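PDB 5GYQ: spike protein S1 from Bat coronavirus HKU9, which probably attaches the virion to the host cell membrane through its receptor, the chain here being the putative receptor-binding domain of the S1 subunit. Local coordinates for residues Q47-S52 against G100-F105; D96-C101 against V153-P158; P112-N117 against D134-A139. All blocks are in the same frame, centred on the assembly; numbering follows the deposited sequence.

Contact 1 of 3, residues Q47-S52 against G100-F105; sequences QCYGVS and GCLHAF
Cys48 and Cys101 face each other in an antiparallel strand pair and are joined by a cross-strand disulfide, which staples edge strand 43-49 onto strand 100-111 of the core sheet of this putative S1 receptor-binding domain. They form a non-hydrogen-bonded pair, and their CA atoms are drawn in to 4.2 Å. On either side the backbone is closed by hydrogen-bonded pairs, Gln47 with Leu102 and Tyr49 with Gly100, each joined by two bonds.

The two faces of the sheet are shaped differently. On the disulfide face the sulfur bridge makes a compact ridge; CG1 of Val51, where the chain has left the strand, leans against its flank, 4.2 Å from Cys101 SG, and Pro53 and Leu56 of helix 53-56 pack nearby. On the other face, Tyr49 begins its course over Gly100, which has no side chain, with Tyr49 CD2 3.9 Å from Gly100 O, and ends against Leu102. Tyr49 carries CG beside its backbone N (chi1 -47°), and the CE2 edge of its ring meets the branch of Leu102: Leu102 CG lies in the ring plane, 4.0 Å from Tyr49 CE2. Phe80 of helix 73-81 packs on both side chains, while Arg82 forms a cation-pi contact with the tyrosine ring. Beyond the ring, Tyr49 OH lies 3.8 Å from Leu102 CD1.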
ATOM      1  N   GLN A  47       3.036  10.964   1.549  1.00 33.05           N
ATOM      2  CA  GLN A  47       4.334  11.134   2.189  1.00 31.29           C
ATOM      3  C   GLN A  47       5.411  10.323   1.484  1.00 33.19           C
ATOM      4  O   GLN A  47       5.293   9.110   1.359  1.00 30.21           O
ATOM      5  CB  GLN A  47       4.256  10.727   3.660  1.00 37.63           C
ATOM      6  CG  GLN A  47       5.509  11.035   4.450  1.00 46.30           C
ATOM      7  CD  GLN A  47       5.647  12.510   4.757  1.00 48.77           C
ATOM      8  OE1 GLN A  47       4.730  13.132   5.294  1.00 50.17           O
ATOM      9  NE2 GLN A  47       6.796  13.082   4.412  1.00 54.86           N
ATOM     10  N   CYS A  48       6.473  10.986   1.040  1.00 26.59           N
ATOM     11  CA  CYS A  48       7.515  10.292   0.292  1.00 25.65           C
ATOM     12  C   CYS A  48       8.862  10.265   1.012  1.00 25.20           C
ATOM     13  O   CYS A  48       9.209  11.185   1.749  1.00 28.04           O
ATOM     14  CB  CYS A  48       7.679  10.927  -1.087  1.00 32.72           C
ATOM     15  SG  CYS A  48       6.290  10.665  -2.211  1.00 38.33           S
ATOM     16  N   TYR A  49       9.615   9.196   0.773  1.00 24.34           N
ATOM     17  CA  TYR A  49      10.926   8.984   1.370  1.00 22.88           C
ATOM     18  C   TYR A  49      11.939   8.593   0.299  1.00 32.37           C
ATOM     19  O   TYR A  49      11.806   7.543  -0.338  1.00 31.58           O
ATOM     20  CB  TYR A  49      10.861   7.895   2.444  1.00 25.71           C
ATOM     21  CG  TYR A  49       9.710   8.048   3.411  1.00 24.91           C
ATOM     22  CD1 TYR A  49       9.852   8.783   4.582  1.00 23.70           C
ATOM     23  CD2 TYR A  49       8.481   7.451   3.156  1.00 24.34           C
ATOM     24  CE1 TYR A  49       8.801   8.924   5.469  1.00 23.93           C
ATOM     25  CE2 TYR A  49       7.426   7.588   4.037  1.00 29.33           C
ATOM     26  CZ  TYR A  49       7.592   8.324   5.191  1.00 30.20           C
ATOM     27  OH  TYR A  49       6.540   8.459   6.068  1.00 31.11           O
ATOM     28  N   GLY A  50      12.949   9.439   0.106  1.00 31.18           N
ATOM     29  CA  GLY A  50      13.994   9.177  -0.869  1.00 32.07           C
ATOM     30  C   GLY A  50      13.695   9.804  -2.217  1.00 34.54           C
ATOM     31  O   GLY A  50      14.474   9.681  -3.162  1.00 36.05           O
ATOM     32  N   VAL A  51      12.557  10.484  -2.298  1.00 30.35           N
ATOM     33  CA  VAL A  51      12.106  11.116  -3.531  1.00 26.82           C
ATOM     34  C   VAL A  51      11.032  12.133  -3.162  1.00 27.60           C
ATOM     35  O   VAL A  51      10.337  11.957  -2.168  1.00 34.76           O
ATOM     36  CB  VAL A  51      11.561  10.068  -4.539  1.00 33.89           C
ATOM     37  CG1 VAL A  51      10.416   9.274  -3.925  1.00 30.83           C
ATOM     38  CG2 VAL A  51      11.127  10.725  -5.845  1.00 36.69           C
ATOM     39  N   SER A  52      10.908  13.210  -3.929  1.00 33.18           N
ATOM     40  CA  SER A  52       9.836  14.169  -3.685  1.00 35.23           C
ATOM     41  C   SER A  52       8.589  13.731  -4.441  1.00 31.64           C
ATOM     42  O   SER A  52       8.693  13.092  -5.488  1.00 33.60           O
ATOM     43  CB  SER A  52      10.254  15.582  -4.103  1.00 37.99           C
ATOM     44  OG  SER A  52      10.289  15.709  -5.511  1.00 43.58           O
ATOM     45  N   GLY A 100      10.389   5.128  -1.272  1.00 22.85           N
ATOM     46  CA  GLY A 100       9.107   5.133  -1.951  1.00 20.99           C
ATOM     47  C   GLY A 100       8.090   6.053  -1.308  1.00 22.75           C
ATOM     48  O   GLY A 100       8.461   7.044  -0.697  1.00 23.68           O
ATOM     49  N   CYS A 101       6.805   5.732  -1.437  1.00 22.30           N
ATOM     50  CA  CYS A 101       5.763   6.635  -0.946  1.00 20.42           C
ATOM     51  C   CYS A 101       4.572   5.951  -0.280  1.00 20.78           C
ATOM     52  O   CYS A 101       4.168   4.854  -0.658  1.00 21.08           O
ATOM     53  CB  CYS A 101       5.250   7.510  -2.094  1.00 26.53           C
ATOM     54  SG  CYS A 101       6.463   8.701  -2.698  1.00 57.37           S
ATOM     55  N   LEU A 102       4.020   6.633   0.718  1.00 21.64           N
ATOM     56  CA  LEU A 102       2.776   6.244   1.364  1.00 24.26           C
ATOM     57  C   LEU A 102       1.672   7.174   0.893  1.00 28.38           C
ATOM     58  O   LEU A 102       1.709   8.381   1.157  1.00 23.95           O
ATOM     59  CB  LEU A 102       2.899   6.310   2.886  1.00 19.08           C
ATOM     60  CG  LEU A 102       4.046   5.541   3.534  1.00 28.31           C
ATOM     61  CD1 LEU A 102       4.049   5.784   5.034  1.00 24.57           C
ATOM     62  CD2 LEU A 102       3.931   4.060   3.229  1.00 25.53           C
ATOM     63  N   HIS A 103       0.695   6.615   0.189  1.00 20.21           N
ATOM     64  CA  HIS A 103      -0.394   7.417  -0.344  1.00 20.11           C
ATOM     65  C   HIS A 103      -1.734   7.010   0.253  1.00 19.76           C
ATOM     66  O   HIS A 103      -2.311   5.986  -0.113  1.00 14.52           O
ATOM     67  CB  HIS A 103      -0.442   7.304  -1.867  1.00 24.28           C
ATOM     68  CG  HIS A 103      -1.329   8.318  -2.520  1.00 26.72           C
ATOM     69  ND1 HIS A 103      -1.452   8.430  -3.886  1.00 32.50           N
ATOM     70  CD2 HIS A 103      -2.132   9.270  -1.988  1.00 28.31           C
ATOM     71  CE1 HIS A 103      -2.297   9.407  -4.171  1.00 37.19           C
ATOM     72  NE2 HIS A 103      -2.723   9.931  -3.038  1.00 35.03           N
ATOM     73  N   ALA A 104      -2.224   7.828   1.177  1.00 15.08           N
ATOM     74  CA  ALA A 104      -3.533   7.622   1.771  1.00 18.33           C
ATOM     75  C   ALA A 104      -4.564   8.505   1.079  1.00 21.83           C
ATOM     76  O   ALA A 104      -4.350   9.708   0.901  1.00 23.73           O
ATOM     77  CB  ALA A 104      -3.496   7.909   3.257  1.00 19.61           C
ATOM     78  N   PHE A 105      -5.678   7.896   0.688  1.00 24.15           N
ATOM     79  CA  PHE A 105      -6.715   8.594  -0.062  1.00 24.97           C
ATOM     80  C   PHE A 105      -8.097   8.304   0.512  1.00 25.16           C
ATOM     81  O   PHE A 105      -8.300   7.294   1.188  1.00 23.52           O
ATOM     82  CB  PHE A 105      -6.658   8.204  -1.543  1.00 28.17           C
ATOM     83  CG  PHE A 105      -6.738   6.720  -1.789  1.00 26.36           C
ATOM     84  CD1 PHE A 105      -7.954   6.112  -2.056  1.00 25.79           C
ATOM     85  CD2 PHE A 105      -5.597   5.935  -1.766  1.00 24.72           C
ATOM     86  CE1 PHE A 105      -8.030   4.749  -2.290  1.00 27.43           C
ATOM     87  CE2 PHE A 105      -5.669   4.573  -1.996  1.00 17.78           C
ATOM     88  CZ  PHE A 105      -6.887   3.982  -2.259  1.00 24.36           C
TER

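Contact 2 of 3, residues D96-C101 against V153-P158; sequences DNFYGC and VITLKP
Phe98 and Tyr99 both hold CG anti to the backbone N (chi1 178° and 169°), and the two rings settle on different parts of segment 153-158. The Tyr99 ring crosses the Leu156 side chain at about a right angle. Leu156 CB sits over one ring face in a CH-pi contact, offset toward the rim and 3.6 Å from Tyr99 CE2, while the CE2 edge also approaches Pro158. Closer still, Tyr99 CD2 lies 3.2 Å from Leu156 O. The Phe98 ring presents its edge to Thr155, whose OG1 lies in the ring plane 3.3 Å from Phe98 CE1; at the next ring carbon, Phe98 CZ is 3.6 Å from Val153 CG1.

Just past these two residues the chain enters strand 100-111, which pairs antiparallel with strand 146-157. Cys101 and Ile154 bond reciprocally, with Cys101 N to Ile154 O and Ile154 N to Cys101 O both 2.7 Å. Two residues further along 153-158, Leu156 N donates almost straight to Tyr99 O (2.9 Å, 174° at the hydrogen). A CB on Gly100 would run into Ile154 O; without one, Gly100 CA comes to 3.1 Å from that oxygen in a CA-H...O contact. Strand 63-71 continues the sheet beyond Thr155, which pairs with Thr65.

Ile154 O is thus satisfied chiefly by Cys101 N, and probably stabilised further by the C-H groups of Gly100 CA and Phe98 CZ.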
ATOM      1  N   ASP A  96      12.834  -2.176   6.059  1.00 28.30           N
ATOM      2  CA  ASP A  96      13.945  -1.348   6.514  1.00 30.78           C
ATOM      3  C   ASP A  96      14.439  -0.470   5.369  1.00 28.73           C
ATOM      4  O   ASP A  96      14.465  -0.907   4.220  1.00 35.10           O
ATOM      5  CB  ASP A  96      15.084  -2.216   7.050  1.00 45.55           C
ATOM      6  CG  ASP A  96      14.644  -3.113   8.193  1.00 62.37           C
ATOM      7  OD1 ASP A  96      14.923  -4.330   8.135  1.00 71.72           O
ATOM      8  OD2 ASP A  96      14.023  -2.600   9.150  1.00 51.14           O
ATOM      9  N   ASN A  97      14.821   0.764   5.691  1.00 34.12           N
ATOM     10  CA  ASN A  97      15.283   1.733   4.699  1.00 36.62           C
ATOM     11  C   ASN A  97      14.318   1.872   3.525  1.00 38.27           C
ATOM     12  O   ASN A  97      14.694   1.683   2.367  1.00 38.36           O
ATOM     13  CB  ASN A  97      16.675   1.354   4.191  1.00 37.58           C
ATOM     14  CG  ASN A  97      17.761   1.666   5.199  1.00 48.66           C
ATOM     15  OD1 ASN A  97      17.642   2.608   5.987  1.00 43.23           O
ATOM     16  ND2 ASN A  97      18.829   0.876   5.183  1.00 44.24           N
ATOM     17  N   PHE A  98      13.071   2.205   3.841  1.00 26.27           N
ATOM     18  CA  PHE A  98      12.024   2.309   2.837  1.00 23.96           C
ATOM     19  C   PHE A  98      12.288   3.454   1.867  1.00 25.84           C
ATOM     20  O   PHE A  98      12.454   4.603   2.275  1.00 25.19           O
ATOM     21  CB  PHE A  98      10.662   2.490   3.511  1.00 18.49           C
ATOM     22  CG  PHE A  98       9.523   2.655   2.545  1.00 15.59           C
ATOM     23  CD1 PHE A  98       9.164   1.625   1.693  1.00 20.23           C
ATOM     24  CD2 PHE A  98       8.804   3.839   2.499  1.00 19.76           C
ATOM     25  CE1 PHE A  98       8.113   1.775   0.805  1.00 16.52           C
ATOM     26  CE2 PHE A  98       7.753   3.994   1.614  1.00 23.49           C
ATOM     27  CZ  PHE A  98       7.410   2.960   0.766  1.00 19.76           C
ATOM     28  N   TYR A  99      12.342   3.120   0.583  1.00 25.42           N
ATOM     29  CA  TYR A  99      12.444   4.108  -0.483  1.00 24.26           C
ATOM     30  C   TYR A  99      11.164   4.048  -1.302  1.00 27.63           C
ATOM     31  O   TYR A  99      10.871   3.031  -1.933  1.00 23.12           O
ATOM     32  CB  TYR A  99      13.680   3.845  -1.352  1.00 23.54           C
ATOM     33  CG  TYR A  99      13.746   4.639  -2.643  1.00 26.59           C
ATOM     34  CD1 TYR A  99      13.448   5.994  -2.671  1.00 32.82           C
ATOM     35  CD2 TYR A  99      14.142   4.033  -3.829  1.00 35.91           C
ATOM     36  CE1 TYR A  99      13.519   6.719  -3.852  1.00 38.60           C
ATOM     37  CE2 TYR A  99      14.219   4.749  -5.014  1.00 29.66           C
ATOM     38  CZ  TYR A  99      13.908   6.091  -5.019  1.00 33.90           C
ATOM     39  OH  TYR A  99      13.982   6.805  -6.193  1.00 38.96           O
ATOM     40  N   GLY A 100      10.389   5.128  -1.272  1.00 22.85           N
ATOM     41  CA  GLY A 100       9.107   5.133  -1.951  1.00 20.99           C
ATOM     42  C   GLY A 100       8.090   6.053  -1.308  1.00 22.75           C
ATOM     43  O   GLY A 100       8.461   7.044  -0.697  1.00 23.68           O
ATOM     44  N   CYS A 101       6.805   5.732  -1.437  1.00 22.30           N
ATOM     45  CA  CYS A 101       5.763   6.635  -0.946  1.00 20.42           C
ATOM     46  C   CYS A 101       4.572   5.951  -0.280  1.00 20.78           C
ATOM     47  O   CYS A 101       4.168   4.854  -0.658  1.00 21.08           O
ATOM     48  CB  CYS A 101       5.250   7.510  -2.094  1.00 26.53           C
ATOM     49  SG  CYS A 101       6.463   8.701  -2.698  1.00 57.37           S
ATOM     50  N   VAL A 153       1.001   1.781  -0.737  1.00 19.06           N
ATOM     51  CA  VAL A 153       2.414   1.894  -0.420  1.00 14.69           C
ATOM     52  C   VAL A 153       3.209   1.612  -1.679  1.00 21.10           C
ATOM     53  O   VAL A 153       3.200   0.491  -2.196  1.00 21.81           O
ATOM     54  CB  VAL A 153       2.839   0.921   0.690  1.00 16.72           C
ATOM     55  CG1 VAL A 153       4.318   1.094   1.009  1.00 15.26           C
ATOM     56  CG2 VAL A 153       1.990   1.133   1.934  1.00 12.03           C
ATOM     57  N   ILE A 154       3.879   2.640  -2.181  1.00 19.26           N
ATOM     58  CA  ILE A 154       4.655   2.517  -3.400  1.00 18.84           C
ATOM     59  C   ILE A 154       6.128   2.351  -3.058  1.00 21.78           C
ATOM     60  O   ILE A 154       6.764   3.283  -2.585  1.00 23.48           O
ATOM     61  CB  ILE A 154       4.454   3.743  -4.313  1.00 19.76           C
ATOM     62  CG1 ILE A 154       2.960   4.007  -4.515  1.00 26.79           C
ATOM     63  CG2 ILE A 154       5.144   3.532  -5.651  1.00 22.41           C
ATOM     64  CD1 ILE A 154       2.651   5.259  -5.305  1.00 27.90           C
ATOM     65  N   THR A 155       6.656   1.150  -3.274  1.00 17.02           N
ATOM     66  CA  THR A 155       8.071   0.868  -3.060  1.00 19.07           C
ATOM     67  C   THR A 155       8.839   1.009  -4.364  1.00 25.69           C
ATOM     68  O   THR A 155       8.473   0.414  -5.374  1.00 25.14           O
ATOM     69  CB  THR A 155       8.299  -0.550  -2.506  1.00 22.46           C
ATOM     70  OG1 THR A 155       7.540  -0.727  -1.305  1.00 23.26           O
ATOM     71  CG2 THR A 155       9.776  -0.775  -2.211  1.00 27.07           C
ATOM     72  N   LEU A 156       9.906   1.795  -4.338  1.00 25.00           N
ATOM     73  CA  LEU A 156      10.679   2.066  -5.539  1.00 24.05           C
ATOM     74  C   LEU A 156      12.044   1.404  -5.489  1.00 29.52           C
ATOM     75  O   LEU A 156      12.653   1.298  -4.426  1.00 33.95           O
ATOM     76  CB  LEU A 156      10.845   3.572  -5.725  1.00 22.93           C
ATOM     77  CG  LEU A 156       9.547   4.376  -5.749  1.00 23.24           C
ATOM     78  CD1 LEU A 156       9.850   5.860  -5.672  1.00 23.68           C
ATOM     79  CD2 LEU A 156       8.747   4.048  -7.000  1.00 23.91           C
ATOM     80  N   LYS A 157      12.520   0.950  -6.642  1.00 33.75           N
ATOM     81  CA  LYS A 157      13.911   0.528  -6.762  1.00 31.36           C
ATOM     82  C   LYS A 157      14.602   1.380  -7.818  1.00 40.16           C
ATOM     83  O   LYS A 157      14.034   1.639  -8.881  1.00 32.77           O
ATOM     84  CB  LYS A 157      14.013  -0.961  -7.102  1.00 36.15           C
ATOM     85  CG  LYS A 157      14.304  -1.842  -5.891  1.00 49.13           C
ATOM     86  CD  LYS A 157      13.912  -3.295  -6.130  1.00 57.85           C
ATOM     87  CE  LYS A 157      14.707  -3.927  -7.265  1.00 64.95           C
ATOM     88  NZ  LYS A 157      16.052  -4.396  -6.823  1.00 59.85           N
ATOM     89  N   PRO A 158      15.826   1.838  -7.520  1.00 44.38           N
ATOM     90  CA  PRO A 158      16.554   2.724  -8.433  1.00 45.06           C
ATOM     91  C   PRO A 158      16.839   2.068  -9.779  1.00 46.41           C
ATOM     92  O   PRO A 158      17.043   0.854  -9.848  1.00 40.61           O
ATOM     93  CB  PRO A 158      17.857   3.016  -7.678  1.00 44.85           C
ATOM     94  CG  PRO A 158      18.006   1.889  -6.721  1.00 48.01           C
ATOM     95  CD  PRO A 158      16.613   1.520  -6.316  1.00 37.97           C
TER

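Contact 3 of 3, residues P112-N117 against D134-A139; sequences PYAVAN and DTVINA. With NAG (2-acetamido-2-deoxy-beta-D-glucopyranose), chain B.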
ATOM      1  N   PRO A 112     -16.580  -2.429   8.710  1.00 27.66           N
ATOM      2  CA  PRO A 112     -15.744  -3.415   9.395  1.00 26.59           C
ATOM      3  C   PRO A 112     -14.267  -3.228   9.068  1.00 18.01           C
ATOM      4  O   PRO A 112     -13.892  -3.097   7.903  1.00 19.74           O
ATOM      5  CB  PRO A 112     -16.270  -4.744   8.854  1.00 23.66           C
ATOM      6  CG  PRO A 112     -17.719  -4.486   8.640  1.00 31.88           C
ATOM      7  CD  PRO A 112     -17.838  -3.034   8.225  1.00 32.52           C
ATOM      8  N   TYR A 113     -13.449  -3.202  10.111  1.00 19.33           N
ATOM      9  CA  TYR A 113     -12.029  -2.932   9.985  1.00 17.96           C
ATOM     10  C   TYR A 113     -11.277  -4.111  10.582  1.00 17.36           C
ATOM     11  O   TYR A 113     -11.135  -4.214  11.802  1.00 17.26           O
ATOM     12  CB  TYR A 113     -11.688  -1.616  10.691  1.00 20.68           C
ATOM     13  CG  TYR A 113     -10.268  -1.114  10.531  1.00 15.65           C
ATOM     14  CD1 TYR A 113      -9.611  -1.178   9.308  1.00 17.47           C
ATOM     15  CD2 TYR A 113      -9.602  -0.535  11.602  1.00 15.30           C
ATOM     16  CE1 TYR A 113      -8.314  -0.700   9.167  1.00 14.41           C
ATOM     17  CE2 TYR A 113      -8.316  -0.054  11.471  1.00 11.95           C
ATOM     18  CZ  TYR A 113      -7.674  -0.141  10.255  1.00 11.41           C
ATOM     19  OH  TYR A 113      -6.391   0.339  10.133  1.00 12.52           O
ATOM     20  N   ALA A 114     -10.826  -5.018   9.722  1.00 14.65           N
ATOM     21  CA  ALA A 114     -10.251  -6.280  10.179  1.00 10.06           C
ATOM     22  C   ALA A 114      -8.751  -6.162  10.410  1.00 15.69           C
ATOM     23  O   ALA A 114      -7.960  -6.201   9.468  1.00 13.45           O
ATOM     24  CB  ALA A 114     -10.546  -7.388   9.182  1.00 11.69           C
ATOM     25  N   VAL A 115      -8.371  -6.027  11.676  1.00 12.05           N
ATOM     26  CA  VAL A 115      -6.979  -5.824  12.048  1.00 11.41           C
ATOM     27  C   VAL A 115      -6.529  -6.881  13.048  1.00 12.59           C
ATOM     28  O   VAL A 115      -7.117  -7.011  14.118  1.00 12.17           O
ATOM     29  CB  VAL A 115      -6.762  -4.424  12.654  1.00 15.37           C
ATOM     30  CG1 VAL A 115      -5.307  -4.229  13.058  1.00 13.83           C
ATOM     31  CG2 VAL A 115      -7.193  -3.353  11.674  1.00 11.56           C
ATOM     32  N   ALA A 116      -5.491  -7.636  12.699  1.00 10.83           N
ATOM     33  CA  ALA A 116      -4.948  -8.641  13.607  1.00 10.66           C
ATOM     34  C   ALA A 116      -4.284  -7.958  14.793  1.00 15.13           C
ATOM     35  O   ALA A 116      -3.645  -6.917  14.635  1.00 15.32           O
ATOM     36  CB  ALA A 116      -3.956  -9.539  12.885  1.00  8.75           C
ATOM     37  N   ASN A 117      -4.443  -8.531  15.982  1.00 13.77           N
ATOM     38  CA  ASN A 117      -3.848  -7.941  17.175  1.00 16.71           C
ATOM     39  C   ASN A 117      -3.037  -8.958  17.977  1.00 14.90           C
ATOM     40  O   ASN A 117      -2.802  -8.781  19.169  1.00 15.17           O
ATOM     41  CB  ASN A 117      -4.930  -7.299  18.052  1.00 19.94           C
ATOM     42  CG  ASN A 117      -5.751  -8.316  18.816  1.00 22.41           C
ATOM     43  OD1 ASN A 117      -6.031  -9.411  18.326  1.00 33.89           O
ATOM     44  ND2 ASN A 117      -6.137  -7.958  20.036  1.00 48.43           N
ATOM     45  N   ASP A 134      -9.133 -15.842   9.010  1.00 15.17           N
ATOM     46  CA  ASP A 134     -10.583 -15.994   9.075  1.00 23.94           C
ATOM     47  C   ASP A 134     -11.132 -15.526  10.422  1.00 19.68           C
ATOM     48  O   ASP A 134     -12.180 -14.877  10.464  1.00 17.78           O
ATOM     49  CB  ASP A 134     -10.993 -17.451   8.822  1.00 25.60           C
ATOM     50  CG  ASP A 134     -10.756 -17.888   7.383  1.00 29.89           C
ATOM     51  OD1 ASP A 134     -10.744 -17.017   6.485  1.00 33.68           O
ATOM     52  OD2 ASP A 134     -10.584 -19.104   7.146  1.00 33.75           O
ATOM     53  N   THR A 135     -10.437 -15.833  11.521  1.00 11.63           N
ATOM     54  CA  THR A 135     -10.913 -15.338  12.823  1.00 12.30           C
ATOM     55  C   THR A 135     -10.836 -13.814  12.922  1.00 16.00           C
ATOM     56  O   THR A 135     -11.675 -13.195  13.568  1.00 15.34           O
ATOM     57  CB  THR A 135     -10.130 -15.940  14.020  1.00 17.65           C
ATOM     58  OG1 THR A 135      -8.781 -15.464  14.004  1.00 13.43           O
ATOM     59  CG2 THR A 135     -10.152 -17.454  13.983  1.00 14.93           C
ATOM     60  N   VAL A 136      -9.830 -13.211  12.295  1.00 13.80           N
ATOM     61  CA  VAL A 136      -9.693 -11.751  12.335  1.00 12.93           C
ATOM     62  C   VAL A 136     -10.824 -11.078  11.546  1.00 14.30           C
ATOM     63  O   VAL A 136     -11.503 -10.149  12.029  1.00 13.52           O
ATOM     64  CB  VAL A 136      -8.323 -11.296  11.778  1.00 13.86           C
ATOM     65  CG1 VAL A 136      -8.255  -9.782  11.682  1.00 16.39           C
ATOM     66  CG2 VAL A 136      -7.189 -11.825  12.659  1.00 10.08           C
ATOM     67  N   ILE A 137     -11.033 -11.575  10.331  1.00 12.55           N
ATOM     68  CA  ILE A 137     -12.095 -11.074   9.469  1.00 16.50           C
ATOM     69  C   ILE A 137     -13.461 -11.254  10.131  1.00 21.23           C
ATOM     70  O   ILE A 137     -14.299 -10.350  10.087  1.00 19.97           O
ATOM     71  CB  ILE A 137     -12.067 -11.774   8.094  1.00 13.70           C
ATOM     72  CG1 ILE A 137     -10.790 -11.391   7.340  1.00 14.83           C
ATOM     73  CG2 ILE A 137     -13.296 -11.397   7.277  1.00 16.56           C
ATOM     74  CD1 ILE A 137     -10.593 -12.142   6.047  1.00 22.67           C
ATOM     75  N   ASN A 138     -13.680 -12.408  10.759  1.00 15.02           N
ATOM     76  CA  ASN A 138     -14.937 -12.649  11.463  1.00 12.28           C
ATOM     77  C   ASN A 138     -15.108 -11.732  12.673  1.00 19.97           C
ATOM     78  O   ASN A 138     -16.201 -11.220  12.922  1.00 21.64           O
ATOM     79  CB  ASN A 138     -15.041 -14.108  11.906  1.00 14.32           C
ATOM     80  CG  ASN A 138     -16.363 -14.416  12.585  1.00 20.03           C
ATOM     81  OD1 ASN A 138     -16.427 -14.574  13.805  1.00 27.99           O
ATOM     82  ND2 ASN A 138     -17.430 -14.479  11.798  1.00 23.90           N
ATOM     83  N   ALA A 139     -14.031 -11.529  13.424  1.00 16.25           N
ATOM     84  CA  ALA A 139     -14.064 -10.682  14.610  1.00 15.99           C
ATOM     85  C   ALA A 139     -14.362  -9.234  14.246  1.00 24.47           C
ATOM     86  O   ALA A 139     -14.953  -8.507  15.040  1.00 22.03           O
ATOM     87  CB  ALA A 139     -12.752 -10.774  15.372  1.00 18.77           C
TER
HETATM   88  C1  NAG B   1      -8.551   2.384  14.514  1.00 14.48           C
HETATM   89  C2  NAG B   1      -9.181   3.200  15.618  1.00 25.09           C
HETATM   90  C3  NAG B   1      -8.575   2.809  16.958  1.00 27.48           C
HETATM   91  C4  NAG B   1      -8.711   1.304  17.180  1.00 19.22           C
HETATM   92  C5  NAG B   1      -8.245   0.506  15.957  1.00 18.36           C
HETATM   93  C6  NAG B   1      -8.625  -0.954  16.040  1.00 19.28           C
HETATM   94  C7  NAG B   1     -10.046   5.392  14.942  1.00 26.32           C
HETATM   95  C8  NAG B   1      -9.733   6.845  14.743  1.00 23.01           C
HETATM   96  N2  NAG B   1      -9.036   4.626  15.378  1.00 24.07           N
HETATM   97  O3  NAG B   1      -9.251   3.531  17.978  1.00 24.26           O
HETATM   98  O4  NAG B   1      -7.874   0.881  18.255  1.00 27.74           O
HETATM   99  O5  NAG B   1      -8.816   1.010  14.738  1.00 18.06           O
HETATM  100  O6  NAG B   1      -8.118  -1.690  14.936  1.00 20.38           O
HETATM  101  O7  NAG B   1     -11.159   4.927  14.718  1.00 21.89           O
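Val136 reaches from helix 130-139 against the extended loop segment 112-117, where it lies on the backbone of Ala114, Val115 and Ala116. Its CB forks toward the loop. CG1, anti to the backbone N (chi1 174°), presses on the main chain: Val136 CG1 is 3.6 Å from Val115 C and equally close to Ala116 N, and it also approaches the carbonyl carbon of Ala114. The other methyl, Val136 CG2, turns to Ala116 and stands 4.0 Å from Ala116 CB. One helix position on, Ala114 CB rests 4.0 Å from Ile137 CA.

The contact is van der Waals packing, with no hydrogen bond across it. It joins the loop to the helix in the insertion that links neighbouring strands 100-111 and 146-157 of the core sheet, consistent with the external subdomain of betacoronavirus receptor-binding domains. Gln18 and Asn91 hold the loop backbone by hydrogen bonds to Ala114 N and Ala116 N.

The neighbouring side chains serve the glycan pocket. Val115 CG2 lies over the centre of the Tyr113 ring, and the ring edge meets the sugar, with NAG O5 in its plane 3.5 Å from Tyr113 CE2. NAG O6 is 3.8 Å from Val115 CG2, and Thr74 OG1 hydrogen-bonds the same sugar.

In the fold
Contacts 1 and 2 lie side by side in the five-stranded antiparallel sheet, their centres 8 Å apart. They share Gly100 and Cys101 at the start of strand 100-111, which has strand 43-49 as one neighbour and strand 146-157 as the other. Tyr99 also bridges the two, touching the backbone of Tyr49 and Gly50. Contact 3 sits on the opposite side of the chain's centre, 27 Å from either by centres. Along the chain it follows contact 1 and is nested within the loop closed by contact 2, so the excursion carrying helix 130-139 leaves and re-enters the sheet through adjacent strands. The shared strand thus leads from the disulfide-bonded end of the core sheet toward the insertion beside the glycan.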